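Local coordinates for benzoate transport porin BenP (Acinetobacter baumannii AB307-0294, PDB 5DL8), which probably forms a channel through the outer membrane, as a porin of the OprD family, and binds calcium ions, at residues 207-212 / 231-236; 242-247 / 269-274. One frame throughout, in Å; residues are numbered along the deposited sequence.

Contact 1 (207-212 / 231-236); sequences YQFTPS and VGLEHT. With C8E ((hydroxyethyloxy)tri(ethyloxy)octane), chain F.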
ATOM      1  N   TYR A 207      17.873   7.211  -6.865  1.00 31.82           N
ATOM      2  CA  TYR A 207      19.114   7.991  -6.976  1.00 32.80           C
ATOM      3  C   TYR A 207      19.036   9.120  -5.978  1.00 32.50           C
ATOM      4  O   TYR A 207      17.992   9.792  -5.865  1.00 31.62           O
ATOM      5  CB  TYR A 207      19.393   8.495  -8.431  1.00 33.80           C
ATOM      6  CG  TYR A 207      20.829   9.008  -8.667  1.00 33.90           C
ATOM      7  CD1 TYR A 207      21.185  10.312  -8.431  1.00 34.39           C
ATOM      8  CD2 TYR A 207      21.849   8.147  -9.103  1.00 35.58           C
ATOM      9  CE1 TYR A 207      22.507  10.732  -8.597  1.00 36.46           C
ATOM     10  CE2 TYR A 207      23.160   8.554  -9.246  1.00 35.79           C
ATOM     11  CZ  TYR A 207      23.484   9.855  -9.037  1.00 36.90           C
ATOM     12  OH  TYR A 207      24.817  10.281  -9.258  1.00 39.66           O
ATOM     13  N   GLN A 208      20.085   9.196  -5.187  1.00 34.06           N
ATOM     14  CA  GLN A 208      20.290  10.268  -4.199  1.00 37.34           C
ATOM     15  C   GLN A 208      21.158  11.367  -4.868  1.00 37.01           C
ATOM     16  O   GLN A 208      22.332  11.223  -5.106  1.00 38.22           O
ATOM     17  CB  GLN A 208      20.959   9.732  -2.901  1.00 39.03           C
ATOM     18  CG  GLN A 208      21.030  10.726  -1.743  1.00 40.80           C
ATOM     19  CD  GLN A 208      19.655  10.936  -1.097  1.00 41.91           C
ATOM     20  OE1 GLN A 208      18.868  10.001  -0.963  1.00 41.59           O
ATOM     21  NE2 GLN A 208      19.383  12.160  -0.669  1.00 43.00           N
ATOM     22  N   PHE A 209      20.522  12.451  -5.230  1.00 36.64           N
ATOM     23  CA  PHE A 209      21.147  13.441  -6.069  1.00 37.47           C
ATOM     24  C   PHE A 209      22.069  14.252  -5.200  1.00 40.71           C
ATOM     25  O   PHE A 209      23.227  14.508  -5.589  1.00 43.91           O
ATOM     26  CB  PHE A 209      20.072  14.317  -6.746  1.00 35.64           C
ATOM     27  CG  PHE A 209      19.475  13.670  -7.975  1.00 34.09           C
ATOM     28  CD1 PHE A 209      20.198  13.669  -9.222  1.00 34.71           C
ATOM     29  CD2 PHE A 209      18.251  13.072  -7.922  1.00 32.47           C
ATOM     30  CE1 PHE A 209      19.640  13.089 -10.357  1.00 34.18           C
ATOM     31  CE2 PHE A 209      17.670  12.495  -9.040  1.00 32.84           C
ATOM     32  CZ  PHE A 209      18.354  12.484 -10.251  1.00 34.12           C
ATOM     33  N   THR A 210      21.570  14.636  -4.036  1.00 42.28           N
ATOM     34  CA  THR A 210      22.276  15.447  -3.023  1.00 45.18           C
ATOM     35  C   THR A 210      21.708  15.018  -1.658  1.00 46.93           C
ATOM     36  O   THR A 210      20.707  14.195  -1.639  1.00 45.16           O
ATOM     37  CB  THR A 210      22.058  16.991  -3.221  1.00 46.90           C
ATOM     38  OG1 THR A 210      20.664  17.349  -2.965  1.00 49.84           O
ATOM     39  CG2 THR A 210      22.568  17.547  -4.644  1.00 47.45           C
ATOM     40  N   PRO A 211      22.290  15.539  -0.495  1.00 48.64           N
ATOM     41  CA  PRO A 211      21.705  15.137   0.819  1.00 47.64           C
ATOM     42  C   PRO A 211      20.181  15.492   0.925  1.00 43.07           C
ATOM     43  O   PRO A 211      19.475  14.801   1.568  1.00 40.96           O
ATOM     44  CB  PRO A 211      22.557  15.920   1.864  1.00 51.33           C
ATOM     45  CG  PRO A 211      23.833  16.333   1.134  1.00 54.95           C
ATOM     46  CD  PRO A 211      23.366  16.552  -0.317  1.00 53.12           C
ATOM     47  N   SER A 212      19.720  16.546   0.255  1.00 40.87           N
ATOM     48  CA  SER A 212      18.348  16.968   0.336  1.00 40.43           C
ATOM     49  C   SER A 212      17.498  16.534  -0.875  1.00 39.67           C
ATOM     50  O   SER A 212      16.281  16.764  -0.876  1.00 38.98           O
ATOM     51  CB  SER A 212      18.280  18.473   0.365  1.00 42.16           C
ATOM     52  OG  SER A 212      19.267  18.988  -0.505  1.00 44.92           O
ATOM     53  N   VAL A 231       7.828   8.584 -12.325  1.00 27.18           N
ATOM     54  CA  VAL A 231       8.960   9.414 -11.862  1.00 27.77           C
ATOM     55  C   VAL A 231       8.525  10.137 -10.611  1.00 26.42           C
ATOM     56  O   VAL A 231       7.483  10.901 -10.567  1.00 24.57           O
ATOM     57  CB  VAL A 231       9.437  10.469 -12.885  1.00 30.63           C
ATOM     58  CG1 VAL A 231      10.718  11.160 -12.405  1.00 32.52           C
ATOM     59  CG2 VAL A 231       9.879   9.811 -14.140  1.00 31.94           C
ATOM     60  N   GLY A 232       9.329   9.954  -9.596  1.00 26.73           N
ATOM     61  CA  GLY A 232       9.055  10.621  -8.271  1.00 28.44           C
ATOM     62  C   GLY A 232      10.298  11.461  -7.952  1.00 29.49           C
ATOM     63  O   GLY A 232      11.365  10.965  -8.107  1.00 30.61           O
ATOM     64  N   LEU A 233      10.168  12.742  -7.624  1.00 30.67           N
ATOM     65  CA  LEU A 233      11.280  13.559  -7.020  1.00 32.39           C
ATOM     66  C   LEU A 233      10.873  14.132  -5.669  1.00 32.94           C
ATOM     67  O   LEU A 233       9.755  14.681  -5.495  1.00 31.03           O
ATOM     68  CB  LEU A 233      11.631  14.744  -7.882  1.00 34.37           C
ATOM     69  CG  LEU A 233      12.155  14.336  -9.283  1.00 37.00           C
ATOM     70  CD1 LEU A 233      12.141  15.582 -10.177  1.00 41.54           C
ATOM     71  CD2 LEU A 233      13.545  13.770  -9.376  1.00 36.76           C
ATOM     72  N   GLU A 234      11.767  13.990  -4.691  1.00 33.60           N
ATOM     73  CA  GLU A 234      11.476  14.432  -3.333  1.00 32.45           C
ATOM     74  C   GLU A 234      12.561  15.322  -2.809  1.00 32.18           C
ATOM     75  O   GLU A 234      13.755  14.971  -2.760  1.00 32.20           O
ATOM     76  CB  GLU A 234      11.219  13.200  -2.423  1.00 33.66           C
ATOM     77  CG  GLU A 234      10.890  13.580  -0.969  1.00 36.15           C
ATOM     78  CD  GLU A 234      10.629  12.390  -0.025  1.00 38.61           C
ATOM     79  OE1 GLU A 234      10.494  11.237  -0.465  1.00 41.58           O
ATOM     80  OE2 GLU A 234      10.462  12.620   1.214  1.00 45.28           O
ATOM     81  N   HIS A 235      12.201  16.517  -2.403  1.00 32.82           N
ATOM     82  CA  HIS A 235      13.235  17.379  -1.761  1.00 34.56           C
ATOM     83  C   HIS A 235      12.823  17.702  -0.311  1.00 35.17           C
ATOM     84  O   HIS A 235      11.667  18.002  -0.037  1.00 30.81           O
ATOM     85  CB  HIS A 235      13.416  18.662  -2.518  1.00 35.68           C
ATOM     86  CG  HIS A 235      14.396  19.587  -1.892  1.00 38.48           C
ATOM     87  ND1 HIS A 235      14.030  20.573  -1.006  1.00 39.02           N
ATOM     88  CD2 HIS A 235      15.742  19.698  -2.038  1.00 40.82           C
ATOM     89  CE1 HIS A 235      15.103  21.258  -0.642  1.00 41.25           C
ATOM     90  NE2 HIS A 235      16.155  20.757  -1.257  1.00 41.26           N
ATOM     91  N   THR A 236      13.813  17.692   0.566  1.00 40.45           N
ATOM     92  CA  THR A 236      13.633  18.032   1.997  1.00 42.86           C
ATOM     93  C   THR A 236      14.546  19.305   2.335  1.00 44.18           C
ATOM     94  O   THR A 236      15.803  19.422   2.025  1.00 41.71           O
ATOM     95  CB  THR A 236      13.865  16.818   2.903  1.00 46.02           C
ATOM     96  OG1 THR A 236      15.066  16.237   2.503  1.00 51.86           O
ATOM     97  CG2 THR A 236      12.774  15.673   2.825  1.00 45.24           C
TER
HETATM   98  C1  C8E F 404       5.204  24.008  -8.684  1.00 51.50           C
HETATM   99  C2  C8E F 404       5.015  23.077  -9.896  1.00 54.24           C
HETATM  100  C3  C8E F 404       6.373  22.638 -10.468  1.00 53.51           C
HETATM  101  C4  C8E F 404       6.453  21.438 -11.422  1.00 49.74           C
HETATM  102  C5  C8E F 404       7.927  21.184 -11.872  1.00 50.43           C
HETATM  103  C6  C8E F 404       8.540  19.811 -11.516  1.00 53.93           C
HETATM  104  C7  C8E F 404       9.964  19.770 -10.917  1.00 58.00           C
HETATM  105  C8  C8E F 404       9.995  19.734  -9.370  1.00 70.85           C
HETATM  106  O9  C8E F 404      11.243  19.210  -8.840  1.00 84.23           O
HETATM  107  C10 C8E F 404      11.610  19.505  -7.461  1.00 87.97           C
HETATM  108  C11 C8E F 404      13.142  19.397  -7.212  1.00 85.36           C
HETATM  109  O12 C8E F 404      13.675  20.417  -6.318  1.00 81.28           O
HETATM  110  C13 C8E F 404      15.072  20.281  -5.991  1.00 70.14           C
HETATM  111  C14 C8E F 404      15.845  21.612  -5.941  1.00 66.86           C
HETATM  112  O15 C8E F 404      17.293  21.408  -5.899  1.00 57.23           O
HETATM  113  C16 C8E F 404      17.911  21.583  -4.618  1.00 54.05           C
HETATM  114  C17 C8E F 404      19.046  20.594  -4.464  1.00 49.88           C
HETATM  115  O18 C8E F 404      19.427  20.454  -3.084  1.00 51.57           O
HETATM  116  C19 C8E F 404      19.651  21.597  -2.192  1.00 45.24           C
HETATM  117  C20 C8E F 404      20.797  21.285  -1.191  1.00 48.18           C
HETATM  118  O21 C8E F 404      21.495  19.977  -1.315  1.00 41.91           O
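S212 lies in the turn that follows strand 200-210 of the outer-membrane barrel and leads into strand 213-222. Its backbone reaches the far strand, 226-238. T236 N donates to S212 O at 3.0 Å, nearly straight at 163° and in the carbonyl plane. H235 CA also brings its hydrogen to S212 O, at 3.2 Å. Followed outward, S212 CB lies 3.1 Å from T236 O and 3.5 Å from H235 NE2. OG stands between the backbone N and the carbonyl carbon, chi1 38°. It takes a hydrogen bond from O21 of the detergent C8E at 2.6 Å, though a clash in the model makes the place of OG less sure. T210 OG1 is also hydrogen-bonded to C8E O21, at 3.2 Å. The C8E chain then runs past the edge of the H235 imidazole, with C19 near the ring plane. Earlier in both segments, F209 CE2 meets L233 CD2 obliquely at 4.3 Å. F209 and T210 form a classic beta bulge. E234 forms a salt bridge with K214. The chemistry is mixed: one backbone hydrogen bond ties turn to strand, while two hydroxyls appear to hold the hydroxyl end of a detergent, whose presence suggests a membrane-facing surface.

Contact 2 (242-247 / 269-274); sequences FALTSK and LLETVK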
ATOM      1  N   PHE A 242      11.914  24.371  11.192  1.00 48.17           N
ATOM      2  CA  PHE A 242      10.945  23.565  10.466  1.00 44.08           C
ATOM      3  C   PHE A 242      11.606  22.680   9.446  1.00 41.63           C
ATOM      4  O   PHE A 242      12.759  22.892   9.141  1.00 40.83           O
ATOM      5  CB  PHE A 242       9.879  24.433   9.797  1.00 43.51           C
ATOM      6  CG  PHE A 242      10.372  25.283   8.732  1.00 43.61           C
ATOM      7  CD1 PHE A 242      10.864  26.558   9.024  1.00 47.24           C
ATOM      8  CD2 PHE A 242      10.355  24.851   7.435  1.00 42.81           C
ATOM      9  CE1 PHE A 242      11.382  27.370   8.028  1.00 47.47           C
ATOM     10  CE2 PHE A 242      10.820  25.650   6.440  1.00 43.82           C
ATOM     11  CZ  PHE A 242      11.313  26.923   6.717  1.00 45.96           C
ATOM     12  N   ALA A 243      10.882  21.699   8.918  1.00 39.09           N
ATOM     13  CA  ALA A 243      11.377  20.941   7.738  1.00 39.03           C
ATOM     14  C   ALA A 243      10.304  20.917   6.662  1.00 37.09           C
ATOM     15  O   ALA A 243       9.160  20.594   6.967  1.00 34.92           O
ATOM     16  CB  ALA A 243      11.752  19.487   8.097  1.00 39.29           C
ATOM     17  N   LEU A 244      10.654  21.254   5.413  1.00 36.69           N
ATOM     18  CA  LEU A 244       9.639  21.250   4.362  1.00 35.05           C
ATOM     19  C   LEU A 244       9.968  20.149   3.395  1.00 33.28           C
ATOM     20  O   LEU A 244      11.077  20.049   2.925  1.00 32.80           O
ATOM     21  CB  LEU A 244       9.532  22.596   3.660  1.00 35.96           C
ATOM     22  CG  LEU A 244       8.674  22.560   2.393  1.00 35.71           C
ATOM     23  CD1 LEU A 244       7.167  22.434   2.810  1.00 36.08           C
ATOM     24  CD2 LEU A 244       8.928  23.723   1.446  1.00 36.55           C
ATOM     25  N   THR A 245       8.966  19.333   3.145  1.00 32.47           N
ATOM     26  CA  THR A 245       9.026  18.203   2.220  1.00 33.18           C
ATOM     27  C   THR A 245       8.211  18.530   0.958  1.00 32.12           C
ATOM     28  O   THR A 245       6.996  18.837   1.048  1.00 32.47           O
ATOM     29  CB  THR A 245       8.597  16.836   2.868  1.00 33.04           C
ATOM     30  OG1 THR A 245       9.649  16.486   3.752  1.00 37.32           O
ATOM     31  CG2 THR A 245       8.509  15.663   1.768  1.00 31.61           C
ATOM     32  N   SER A 246       8.895  18.505  -0.180  1.00 31.72           N
ATOM     33  CA  SER A 246       8.287  18.715  -1.508  1.00 31.90           C
ATOM     34  C   SER A 246       8.427  17.486  -2.366  1.00 31.33           C
ATOM     35  O   SER A 246       9.584  17.039  -2.671  1.00 29.67           O
ATOM     36  CB  SER A 246       9.022  19.801  -2.271  1.00 32.74           C
ATOM     37  OG  SER A 246       9.054  20.897  -1.365  1.00 36.00           O
ATOM     38  N   LYS A 247       7.286  17.034  -2.829  1.00 30.59           N
ATOM     39  CA  LYS A 247       7.266  15.935  -3.693  1.00 31.21           C
ATOM     40  C   LYS A 247       6.588  16.230  -5.018  1.00 31.62           C
ATOM     41  O   LYS A 247       5.522  16.839  -5.006  1.00 31.12           O
ATOM     42  CB  LYS A 247       6.475  14.834  -3.069  1.00 30.06           C
ATOM     43  CG  LYS A 247       7.180  14.181  -1.978  1.00 31.52           C
ATOM     44  CD  LYS A 247       6.357  12.977  -1.488  1.00 34.64           C
ATOM     45  CE  LYS A 247       6.616  12.613  -0.016  1.00 38.10           C
ATOM     46  NZ  LYS A 247       5.901  11.357   0.350  1.00 41.12           N
ATOM     47  N   LEU A 269       1.628  17.076  -6.872  1.00 26.02           N
ATOM     48  CA  LEU A 269       2.519  17.899  -6.085  1.00 27.56           C
ATOM     49  C   LEU A 269       2.047  17.862  -4.622  1.00 27.32           C
ATOM     50  O   LEU A 269       0.856  18.073  -4.322  1.00 27.54           O
ATOM     51  CB  LEU A 269       2.508  19.316  -6.664  1.00 31.48           C
ATOM     52  CG  LEU A 269       3.453  20.278  -5.903  1.00 36.38           C
ATOM     53  CD1 LEU A 269       4.954  19.964  -5.981  1.00 36.16           C
ATOM     54  CD2 LEU A 269       3.262  21.774  -6.293  1.00 40.39           C
ATOM     55  N   LEU A 270       2.943  17.520  -3.704  1.00 26.11           N
ATOM     56  CA  LEU A 270       2.678  17.608  -2.318  1.00 25.34           C
ATOM     57  C   LEU A 270       3.703  18.399  -1.582  1.00 25.99           C
ATOM     58  O   LEU A 270       4.940  18.172  -1.764  1.00 25.90           O
ATOM     59  CB  LEU A 270       2.699  16.199  -1.739  1.00 24.77           C
ATOM     60  CG  LEU A 270       2.298  16.008  -0.256  1.00 24.29           C
ATOM     61  CD1 LEU A 270       0.918  16.525   0.065  1.00 24.60           C
ATOM     62  CD2 LEU A 270       2.399  14.528   0.102  1.00 23.98           C
ATOM     63  N   GLU A 271       3.227  19.262  -0.692  1.00 26.57           N
ATOM     64  CA  GLU A 271       4.127  20.048   0.160  1.00 29.51           C
ATOM     65  C   GLU A 271       3.670  19.823   1.575  1.00 30.37           C
ATOM     66  O   GLU A 271       2.569  20.263   1.918  1.00 30.87           O
ATOM     67  CB  GLU A 271       4.030  21.555  -0.047  1.00 29.96           C
ATOM     68  CG  GLU A 271       4.278  22.050  -1.415  1.00 31.58           C
ATOM     69  CD  GLU A 271       5.717  21.906  -1.793  1.00 32.71           C
ATOM     70  OE1 GLU A 271       6.586  22.076  -0.951  1.00 34.18           O
ATOM     71  OE2 GLU A 271       5.970  21.519  -2.933  1.00 35.16           O
ATOM     72  N   THR A 272       4.588  19.406   2.410  1.00 31.63           N
ATOM     73  CA  THR A 272       4.333  19.018   3.784  1.00 33.73           C
ATOM     74  C   THR A 272       5.295  19.749   4.772  1.00 34.63           C
ATOM     75  O   THR A 272       6.469  19.618   4.654  1.00 35.59           O
ATOM     76  CB  THR A 272       4.497  17.454   3.771  1.00 34.59           C
ATOM     77  OG1 THR A 272       3.248  16.856   3.370  1.00 34.45           O
ATOM     78  CG2 THR A 272       4.978  16.848   5.024  1.00 37.84           C
ATOM     79  N   VAL A 273       4.813  20.428   5.783  1.00 35.75           N
ATOM     80  CA  VAL A 273       5.756  21.068   6.676  1.00 39.95           C
ATOM     81  C   VAL A 273       5.604  20.492   8.121  1.00 42.96           C
ATOM     82  O   VAL A 273       4.455  20.253   8.548  1.00 40.70           O
ATOM     83  CB  VAL A 273       5.653  22.570   6.478  1.00 41.58           C
ATOM     84  CG1 VAL A 273       4.256  23.051   6.762  1.00 42.71           C
ATOM     85  CG2 VAL A 273       6.704  23.310   7.287  1.00 45.18           C
ATOM     86  N   LYS A 274       6.740  20.094   8.754  1.00 44.12           N
ATOM     87  CA  LYS A 274       6.833  19.746  10.217  1.00 46.73           C
ATOM     88  C   LYS A 274       7.483  20.884  11.000  1.00 47.35           C
ATOM     89  O   LYS A 274       8.692  21.244  10.751  1.00 49.70           O
ATOM     90  CB  LYS A 274       7.751  18.563  10.470  1.00 49.32           C
ATOM     91  CG  LYS A 274       7.082  17.201  10.316  1.00 53.37           C
ATOM     92  CD  LYS A 274       7.814  16.345   9.281  1.00 53.77           C
ATOM     93  CE  LYS A 274       7.402  14.894   9.315  1.00 56.73           C
ATOM     94  NZ  LYS A 274       8.644  14.073   9.378  1.00 59.05           N
TER
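E271 has CG anti to its carbonyl carbon (chi1 -57°) and bends again at chi2, -70°, so its carboxylate folds back across to S246. S246 OG, anti to its own carbonyl carbon, points to meet it. The two belong to an antiparallel beta hairpin of the porin barrel, strands 243-255 and 263-275. Three hydrogen-bonded pairs, A243 with K274, T245 with T272 and K247 with L270, each make two N-H to O bonds. T245 N to T272 O is the straightest at 173°. The pairs between them, L244 with V273 and S246 with E271, are non-hydrogen-bonded and place their side chains on one face. A243, T245, K247, L270, T272 and K274 use the other. L244 CG is anti to the backbone N, and CD1 comes down on T272 O at 3.4 Å and V273 CB at 4.0 Å. L244 crosses E271 obliquely, with L244 CD2 3.7 Å from E271 OE1, so the carboxylate has an apolar neighbour beside its serine donor. F242 CD2 meets V273 CG2 obliquely at 4.0 Å. W237 packs edge-to-face with the F242 ring, joining this end to strand 226-238. S246 OG donates to E271 OE1 at 2.8 Å, and OE1 accepts on its syn lone pair, toward OE2.

Contact 1 and contact 2 lie side by side on the barrel wall, centres about 13 Å apart. Strand 226-238 of contact 1 is the direct neighbour of strand 243-255 of contact 2. H235 N to S246 O, 2.7 Å, is a probable backbone hydrogen bond between them. Side chains also meet across this seam: T236 CG2 lies 3.4 Å from T245 OG1, and E234 CG lies 3.9 Å from K247 CG. The two follow one another along the chain, contact 1 closing before contact 2 opens. Both lie away from the calcium sites. C8E detergent is bound at each: one molecule at S212 and H235 in contact 1, and C8E also touches S246 and L269 in contact 2.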